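Local structure of N-acetylneuraminate lyase (Fusobacterium nucleatum subsp. nucleatum ATCC 25586, 5ZKA) at residues G20-L25 with S87-A92; R45-K50 with T222-G227; K273-D278 with E299-F304. The protein belongs to the dihydrodipicolinate synthetase family of TIM-barrel enzymes and carries the name N-acetylneuraminate lyase. One frame throughout, in Å; residues are numbered along the deposited sequence.

Contact 1: residues G20-L25 with S87-A92; sequences GIYSAL and SVNLIA
Tyr22 reaches from strand 20-24 to Asn89 and Ile91 on strand 89-93. The CE2 corner of its ring meets the end of the isoleucine, with Tyr22 CE2 3.5 Å from Ile91 CD1. The two side chains cross at about a right angle, and the methyl lies against the CD2-CE2-CZ side of the ring. The hydroxyl end meets Asn89, and Tyr22 OH is 3.3 Å from Asn89 CB. The ring and the Asn89 amide lie in nearly parallel planes, 15° apart. The Tyr22 hydroxyl and the Asn89 amide do not bond to each other. Instead both bond to the chain just before strand 20-24: Tyr22 OH to the carbonyl oxygen of Met18, and Asn89 ND2 to that of Phe17. The incoming chain probably helps hold OH and ND2.

The first torsion of Tyr22 places CG opposite the carbonyl carbon (chi1 -71°), and the ring extends towards strand 89-93. Gly20 O lies at the ring edge, in its plane. The ring of Phe200 meets that of Tyr22 with planes about 75° apart, while Ile91 touches Tyr57.

Strand 55-58 comes between the two strands in the sheet order. The contact therefore skips one strand and crosses the barrel interior. Asn89 begins its strand, which puts the polar part near the end of the barrel where strands start. Inward-facing side chains of this kind fill the core of a TIM barrel.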
# COMPACT_ATOMS: atom_id res chain seq x y z
N GLY A 20 9.38 -15.27 -9.68
CA GLY A 20 9.05 -14.68 -10.97
C GLY A 20 7.57 -14.40 -11.11
O GLY A 20 6.80 -14.42 -10.14
N ILE A 21 7.16 -14.15 -12.36
CA ILE A 21 5.82 -13.70 -12.69
C ILE A 21 4.96 -14.90 -13.08
O ILE A 21 5.30 -15.62 -14.03
CB ILE A 21 5.86 -12.67 -13.83
CG1 ILE A 21 6.80 -11.50 -13.47
CG2 ILE A 21 4.47 -12.19 -14.17
CD1 ILE A 21 6.33 -10.67 -12.31
N TYR A 22 3.86 -15.11 -12.36
CA TYR A 22 2.92 -16.20 -12.62
C TYR A 22 1.60 -15.64 -13.13
O TYR A 22 1.00 -14.77 -12.48
CB TYR A 22 2.62 -17.00 -11.34
CG TYR A 22 3.73 -17.87 -10.82
CD1 TYR A 22 4.90 -17.31 -10.33
CD2 TYR A 22 3.58 -19.26 -10.75
CE1 TYR A 22 5.92 -18.10 -9.83
CE2 TYR A 22 4.59 -20.06 -10.24
CZ TYR A 22 5.75 -19.47 -9.78
OH TYR A 22 6.77 -20.23 -9.28
N SER A 23 1.10 -16.16 -14.25
CA SER A 23 -0.27 -15.86 -14.63
C SER A 23 -1.23 -16.73 -13.83
O SER A 23 -1.05 -17.95 -13.75
CB SER A 23 -0.50 -16.11 -16.12
OG SER A 23 0.06 -15.07 -16.91
N ALA A 24 -2.25 -16.11 -13.25
CA ALA A 24 -3.38 -16.87 -12.72
C ALA A 24 -4.20 -17.30 -13.92
O ALA A 24 -4.90 -16.49 -14.53
CB ALA A 24 -4.19 -16.03 -11.73
N LEU A 25 -4.05 -18.57 -14.27
CA LEU A 25 -4.52 -19.06 -15.55
C LEU A 25 -6.03 -18.94 -15.69
O LEU A 25 -6.79 -19.44 -14.86
CB LEU A 25 -4.08 -20.52 -15.71
CG LEU A 25 -4.39 -21.17 -17.05
CD1 LEU A 25 -3.56 -20.50 -18.14
CD2 LEU A 25 -4.10 -22.67 -16.98
N SER A 87 7.99 -26.69 -18.78
CA SER A 87 8.54 -25.46 -19.34
C SER A 87 8.50 -24.29 -18.36
O SER A 87 9.38 -23.42 -18.40
CB SER A 87 7.80 -25.08 -20.62
OG SER A 87 6.40 -25.01 -20.38
N VAL A 88 7.49 -24.24 -17.49
CA VAL A 88 7.34 -23.16 -16.52
C VAL A 88 7.02 -23.78 -15.17
O VAL A 88 6.68 -24.97 -15.06
CB VAL A 88 6.25 -22.16 -16.93
CG1 VAL A 88 6.62 -21.46 -18.25
CG2 VAL A 88 4.91 -22.88 -17.09
N ASN A 89 7.13 -22.97 -14.12
CA ASN A 89 6.67 -23.41 -12.81
C ASN A 89 5.15 -23.57 -12.81
O ASN A 89 4.43 -22.83 -13.48
CB ASN A 89 7.05 -22.41 -11.72
CG ASN A 89 8.54 -22.40 -11.42
OD1 ASN A 89 9.12 -23.42 -11.06
ND2 ASN A 89 9.16 -21.23 -11.57
N LEU A 90 4.67 -24.52 -12.01
CA LEU A 90 3.23 -24.71 -11.84
C LEU A 90 2.90 -24.76 -10.36
O LEU A 90 3.54 -25.50 -9.61
CB LEU A 90 2.77 -26.00 -12.51
CG LEU A 90 2.90 -26.11 -14.02
CD1 LEU A 90 2.49 -27.50 -14.44
CD2 LEU A 90 2.02 -25.09 -14.69
N ILE A 91 1.88 -24.01 -9.96
CA ILE A 91 1.28 -24.08 -8.63
C ILE A 91 -0.18 -24.47 -8.80
O ILE A 91 -0.88 -23.91 -9.65
CB ILE A 91 1.39 -22.75 -7.87
CG1 ILE A 91 2.85 -22.33 -7.67
CG2 ILE A 91 0.66 -22.84 -6.49
CD1 ILE A 91 3.00 -20.84 -7.25
N ALA A 92 -0.65 -25.43 -8.00
CA ALA A 92 -2.03 -25.88 -8.06
C ALA A 92 -2.76 -25.38 -6.82
O ALA A 92 -2.42 -25.79 -5.70
CB ALA A 92 -2.11 -27.41 -8.16

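Contact 2: residues R45-K50 with T222-G227; sequences RYNIDK and TYNING
Asn47 and Asn224 meet through their amides, whose planes stand 79° apart. Asn47 ND2 donates to Asn224 OD1 over 3.0 Å with an N-H...O angle of 154°. The bond is a little bent, and its donor lies tilted from the carbonyl plane of Asn224. The other amide atoms are also held. Asn47 OD1 bonds to Ser23 OG, and Asn47 ND2 has a further partner in Ile43 O. Asn224 ND2 bonds to Ser221 O and Ala24 O. Together these bonds should fix the rotation of both buried amides.

Tyr46 comes alongside this pair. Its CG is opposite the backbone nitrogen (chi1 -170°), and the ring presents an edge to the other helix. Tyr46 CE2 is 3.4 Å from Asn224 O, a buried carbonyl oxygen with no hydrogen-bond partner in the model. A water, 2.7 Å from Tyr46 OH and 2.9 Å from Ile225 O, donates to both and bridges the segments. Tyr46 OH is bonded to Glu275.

The axes of segments 45-49 and 223-227 come within 9.3 Å and run in roughly the same direction. The two helices flank strand 20-24, whose Ser23 touches both Asn47 and Tyr223. Helix 264-274 closes in from another side, with Leu272 against Tyr46 and Ile268 against Asn224. Helices 37-49 and 223-237 follow the first and last barrel strands, 20-24 and 217-220, so this contact closes the TIM barrel's helix ring.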
# COMPACT_ATOMS: atom_id res chain seq x y z
N ARG A 45 -0.65 -21.96 -24.00
CA ARG A 45 0.41 -21.69 -24.97
C ARG A 45 0.69 -20.19 -25.08
O ARG A 45 1.85 -19.77 -25.15
CB ARG A 45 0.04 -22.27 -26.33
CG ARG A 45 0.09 -23.79 -26.40
CD ARG A 45 1.39 -24.33 -27.01
NE ARG A 45 2.59 -23.90 -26.28
CZ ARG A 45 3.05 -24.49 -25.18
NH1 ARG A 45 2.42 -25.53 -24.66
NH2 ARG A 45 4.15 -24.03 -24.58
N TYR A 46 -0.35 -19.36 -25.08
CA TYR A 46 -0.14 -17.91 -25.14
C TYR A 46 0.66 -17.42 -23.95
O TYR A 46 1.60 -16.63 -24.11
CB TYR A 46 -1.49 -17.20 -25.22
CG TYR A 46 -1.40 -15.72 -25.52
CD1 TYR A 46 -1.17 -15.27 -26.81
CD2 TYR A 46 -1.58 -14.77 -24.51
CE1 TYR A 46 -1.10 -13.91 -27.09
CE2 TYR A 46 -1.50 -13.43 -24.78
CZ TYR A 46 -1.26 -13.00 -26.07
OH TYR A 46 -1.19 -11.65 -26.33
N ASN A 47 0.32 -17.88 -22.74
CA ASN A 47 1.05 -17.44 -21.55
C ASN A 47 2.52 -17.84 -21.60
O ASN A 47 3.42 -17.04 -21.29
CB ASN A 47 0.39 -18.00 -20.29
CG ASN A 47 -0.72 -17.12 -19.79
OD1 ASN A 47 -0.46 -16.07 -19.21
ND2 ASN A 47 -1.96 -17.53 -20.04
N ILE A 48 2.80 -19.09 -21.97
CA ILE A 48 4.18 -19.57 -21.95
C ILE A 48 4.97 -18.96 -23.10
O ILE A 48 6.10 -18.49 -22.92
CB ILE A 48 4.21 -21.10 -22.00
CG1 ILE A 48 3.53 -21.70 -20.76
CG2 ILE A 48 5.65 -21.60 -22.13
CD1 ILE A 48 3.27 -23.21 -20.90
N ASP A 49 4.40 -18.98 -24.31
CA ASP A 49 5.16 -18.63 -25.51
C ASP A 49 5.19 -17.14 -25.79
O ASP A 49 6.18 -16.65 -26.37
CB ASP A 49 4.59 -19.35 -26.74
CG ASP A 49 4.61 -20.87 -26.61
OD1 ASP A 49 5.35 -21.41 -25.77
OD2 ASP A 49 3.86 -21.53 -27.37
N LYS A 50 4.14 -16.40 -25.45
CA LYS A 50 4.07 -14.98 -25.81
C LYS A 50 4.19 -14.05 -24.61
O LYS A 50 4.88 -13.03 -24.70
CB LYS A 50 2.77 -14.68 -26.56
CG LYS A 50 2.60 -15.47 -27.87
CD LYS A 50 3.77 -15.25 -28.82
CE LYS A 50 3.68 -16.20 -30.02
NZ LYS A 50 4.83 -16.05 -30.97
N THR A 222 -3.95 -10.24 -14.73
CA THR A 222 -3.68 -9.44 -15.92
C THR A 222 -2.45 -9.91 -16.67
O THR A 222 -2.26 -9.51 -17.83
CB THR A 222 -3.52 -7.96 -15.56
OG1 THR A 222 -2.32 -7.76 -14.80
CG2 THR A 222 -4.72 -7.47 -14.76
N TYR A 223 -1.65 -10.79 -16.08
CA TYR A 223 -0.46 -11.25 -16.77
C TYR A 223 -0.80 -12.17 -17.93
O TYR A 223 0.05 -12.40 -18.79
CB TYR A 223 0.49 -11.93 -15.77
CG TYR A 223 0.78 -11.06 -14.55
CD1 TYR A 223 0.81 -9.67 -14.65
CD2 TYR A 223 0.98 -11.63 -13.30
CE1 TYR A 223 1.06 -8.86 -13.53
CE2 TYR A 223 1.22 -10.83 -12.18
CZ TYR A 223 1.26 -9.46 -12.30
OH TYR A 223 1.50 -8.68 -11.18
N ASN A 224 -2.05 -12.66 -17.99
CA ASN A 224 -2.52 -13.42 -19.15
C ASN A 224 -2.39 -12.59 -20.43
O ASN A 224 -2.23 -13.16 -21.52
CB ASN A 224 -3.98 -13.85 -18.97
CG ASN A 224 -4.15 -15.01 -17.99
OD1 ASN A 224 -3.98 -16.17 -18.34
ND2 ASN A 224 -4.51 -14.69 -16.74
N ILE A 225 -2.49 -11.27 -20.33
CA ILE A 225 -2.39 -10.40 -21.50
C ILE A 225 -1.34 -9.32 -21.36
O ILE A 225 -0.93 -8.73 -22.39
CB ILE A 225 -3.76 -9.76 -21.81
CG1 ILE A 225 -4.27 -9.00 -20.58
CG2 ILE A 225 -4.77 -10.83 -22.23
CD1 ILE A 225 -5.45 -8.08 -20.88
N ASN A 226 -0.88 -8.99 -20.15
CA ASN A 226 0.07 -7.90 -19.94
C ASN A 226 1.35 -8.39 -19.26
O ASN A 226 2.03 -7.62 -18.57
CB ASN A 226 -0.58 -6.77 -19.14
CG ASN A 226 0.26 -5.49 -19.15
OD1 ASN A 226 0.75 -5.06 -20.20
ND2 ASN A 226 0.43 -4.90 -17.97
N GLY A 227 1.69 -9.67 -19.46
CA GLY A 227 2.84 -10.25 -18.78
C GLY A 227 4.19 -9.67 -19.19
O GLY A 227 5.14 -9.72 -18.41
O HOH W 1 -1.62 -9.31 -25.12

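Contact 3: residues K273-D278 with E299-F304; sequences KLEGVD and ELHKKF
His301 has CG opposite the backbone nitrogen (chi1 -179°), which carries its imidazole out from helix 291-304 towards Leu274 and Glu275. The Glu275 chain bends at its second torsion (chi2 -80°), and its carboxylate turns back to the ring. The result is a His-carboxylate hydrogen bond beside a Schellman motif that ends helix 264-274. In that motif Gly276 has positive phi. Gly276 N bonds to Lys273 O at 2.9 Å, and Val277 N bonds to Leu272 O. Glu275 is the first residue to leave the helical conformation, so its side chain starts from the very end of the helix.

The ring of His301 is held in two ways. At its edge, His301 NE2 donates to Glu275 OE2 over 2.6 Å and almost straight, at 171°. The acceptor lies close to the ring plane. The carboxylate is turned well out of that plane. Over one face sits Leu274, whose CB makes a CH-pi contact above the ring centre. Farther out, Leu274 CD1 packs 3.6 Å from His301 CB as the two side chains pass in opposite directions. Ile271, one helical turn before Leu274, touches His301 too.

The contact joins the end of helix 264-274 to the last helix of the chain, 291-304. Glu275 OE1 is bonded to Tyr46 OH of helix 37-49, so both carboxylate oxygens are engaged. This may favour the ionised carboxylate. Glu275 OE2 accepts the hydrogen bond from His301 NE2 with its anti lone pair, the one pointing away from OE1.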
# COMPACT_ATOMS: atom_id res chain seq x y z
N LYS A 273 -9.20 -12.98 -27.08
CA LYS A 273 -9.79 -13.29 -28.38
C LYS A 273 -9.26 -12.36 -29.46
O LYS A 273 -8.97 -12.80 -30.58
CB LYS A 273 -11.32 -13.24 -28.31
CG LYS A 273 -11.92 -14.22 -27.32
CD LYS A 273 -13.43 -14.27 -27.39
CE LYS A 273 -14.01 -14.94 -26.14
NZ LYS A 273 -15.48 -14.79 -26.08
N LEU A 274 -9.10 -11.07 -29.14
CA LEU A 274 -8.48 -10.15 -30.09
C LEU A 274 -7.04 -10.53 -30.40
O LEU A 274 -6.52 -10.14 -31.45
CB LEU A 274 -8.54 -8.71 -29.56
CG LEU A 274 -9.91 -8.04 -29.46
CD1 LEU A 274 -9.82 -6.77 -28.63
CD2 LEU A 274 -10.46 -7.71 -30.85
N GLU A 275 -6.38 -11.27 -29.52
CA GLU A 275 -5.04 -11.78 -29.77
C GLU A 275 -5.06 -13.16 -30.41
O GLU A 275 -4.00 -13.80 -30.51
CB GLU A 275 -4.22 -11.81 -28.48
CG GLU A 275 -3.80 -10.43 -28.04
CD GLU A 275 -2.59 -9.93 -28.80
OE1 GLU A 275 -1.53 -10.58 -28.73
OE2 GLU A 275 -2.70 -8.89 -29.48
N GLY A 276 -6.23 -13.63 -30.84
CA GLY A 276 -6.33 -14.89 -31.54
C GLY A 276 -6.46 -16.11 -30.67
O GLY A 276 -6.35 -17.23 -31.19
N VAL A 277 -6.68 -15.94 -29.36
CA VAL A 277 -6.83 -17.04 -28.40
C VAL A 277 -8.31 -17.24 -28.13
O VAL A 277 -9.03 -16.29 -27.81
CB VAL A 277 -6.07 -16.72 -27.10
CG1 VAL A 277 -6.20 -17.86 -26.10
CG2 VAL A 277 -4.61 -16.42 -27.37
N ASP A 278 -8.78 -18.48 -28.24
CA ASP A 278 -10.19 -18.80 -28.01
C ASP A 278 -10.46 -18.90 -26.51
O ASP A 278 -10.43 -19.99 -25.92
CB ASP A 278 -10.57 -20.08 -28.75
CG ASP A 278 -12.00 -20.53 -28.46
OD1 ASP A 278 -12.84 -19.67 -28.09
OD2 ASP A 278 -12.27 -21.74 -28.60
N GLU A 299 -10.63 -1.08 -27.91
CA GLU A 299 -9.84 0.14 -27.83
C GLU A 299 -8.66 -0.03 -26.88
O GLU A 299 -7.57 0.48 -27.16
CB GLU A 299 -10.72 1.32 -27.40
CG GLU A 299 -11.67 1.80 -28.49
CD GLU A 299 -10.95 2.13 -29.79
OE1 GLU A 299 -10.12 3.06 -29.80
OE2 GLU A 299 -11.22 1.45 -30.81
N LEU A 300 -8.87 -0.73 -25.75
CA LEU A 300 -7.77 -1.05 -24.84
C LEU A 300 -6.71 -1.89 -25.55
O LEU A 300 -5.50 -1.66 -25.37
CB LEU A 300 -8.29 -1.82 -23.62
CG LEU A 300 -9.20 -1.09 -22.64
CD1 LEU A 300 -9.74 -2.06 -21.58
CD2 LEU A 300 -8.46 0.06 -21.98
N HIS A 301 -7.13 -2.89 -26.31
CA HIS A 301 -6.18 -3.69 -27.07
C HIS A 301 -5.40 -2.82 -28.06
O HIS A 301 -4.17 -2.88 -28.12
CB HIS A 301 -6.93 -4.82 -27.78
CG HIS A 301 -6.05 -5.72 -28.59
ND1 HIS A 301 -6.00 -5.68 -29.96
CD2 HIS A 301 -5.18 -6.69 -28.21
CE1 HIS A 301 -5.15 -6.58 -30.40
NE2 HIS A 301 -4.63 -7.20 -29.36
N LYS A 302 -6.11 -1.99 -28.84
CA LYS A 302 -5.43 -1.14 -29.82
C LYS A 302 -4.45 -0.17 -29.17
O LYS A 302 -3.38 0.11 -29.72
CB LYS A 302 -6.46 -0.39 -30.66
CG LYS A 302 -7.00 -1.19 -31.84
CD LYS A 302 -8.37 -0.70 -32.30
CE LYS A 302 -8.37 0.79 -32.61
NZ LYS A 302 -9.64 1.21 -33.28
N LYS A 303 -4.79 0.35 -27.99
CA LYS A 303 -3.93 1.36 -27.37
C LYS A 303 -2.76 0.76 -26.61
O LYS A 303 -1.67 1.34 -26.59
CB LYS A 303 -4.76 2.24 -26.43
CG LYS A 303 -3.96 3.30 -25.67
CD LYS A 303 -4.87 4.35 -25.06
CE LYS A 303 -4.08 5.39 -24.26
NZ LYS A 303 -2.92 5.94 -25.03
N PHE A 304 -2.95 -0.40 -25.97
CA PHE A 304 -1.97 -0.90 -25.01
C PHE A 304 -1.26 -2.18 -25.43
O PHE A 304 -0.16 -2.44 -24.93
CB PHE A 304 -2.63 -1.12 -23.63
CG PHE A 304 -3.08 0.16 -22.97
CD1 PHE A 304 -2.14 1.07 -22.49
CD2 PHE A 304 -4.42 0.48 -22.89
CE1 PHE A 304 -2.55 2.26 -21.91
CE2 PHE A 304 -4.83 1.67 -22.29
CZ PHE A 304 -3.89 2.56 -21.80

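How the contacts relate
The three contacts run outward from the barrel core, with centres 8, 13 and 21 Å from the centre of the chain. Contacts 1 and 2 have centres 10 Å apart; strand 20-24 belongs to contact 1, and side chains of contact 2 bond to it. They join at two places, Ser23 OG to Asn47 OD1 (2.6 Å) and Ala24 O to Asn224 ND2 (2.9 Å). Contact 2 passes on to contact 3, 12 Å away between centres, through Tyr46 OH and Glu275 OE1, also 2.6 Å apart. Contacts 1 and 3 do not touch; their nearest atoms are about 9 Å apart. Lys178, the modified lysine KPI in this entry, follows strand 174-176 and belongs to none of the three contacts.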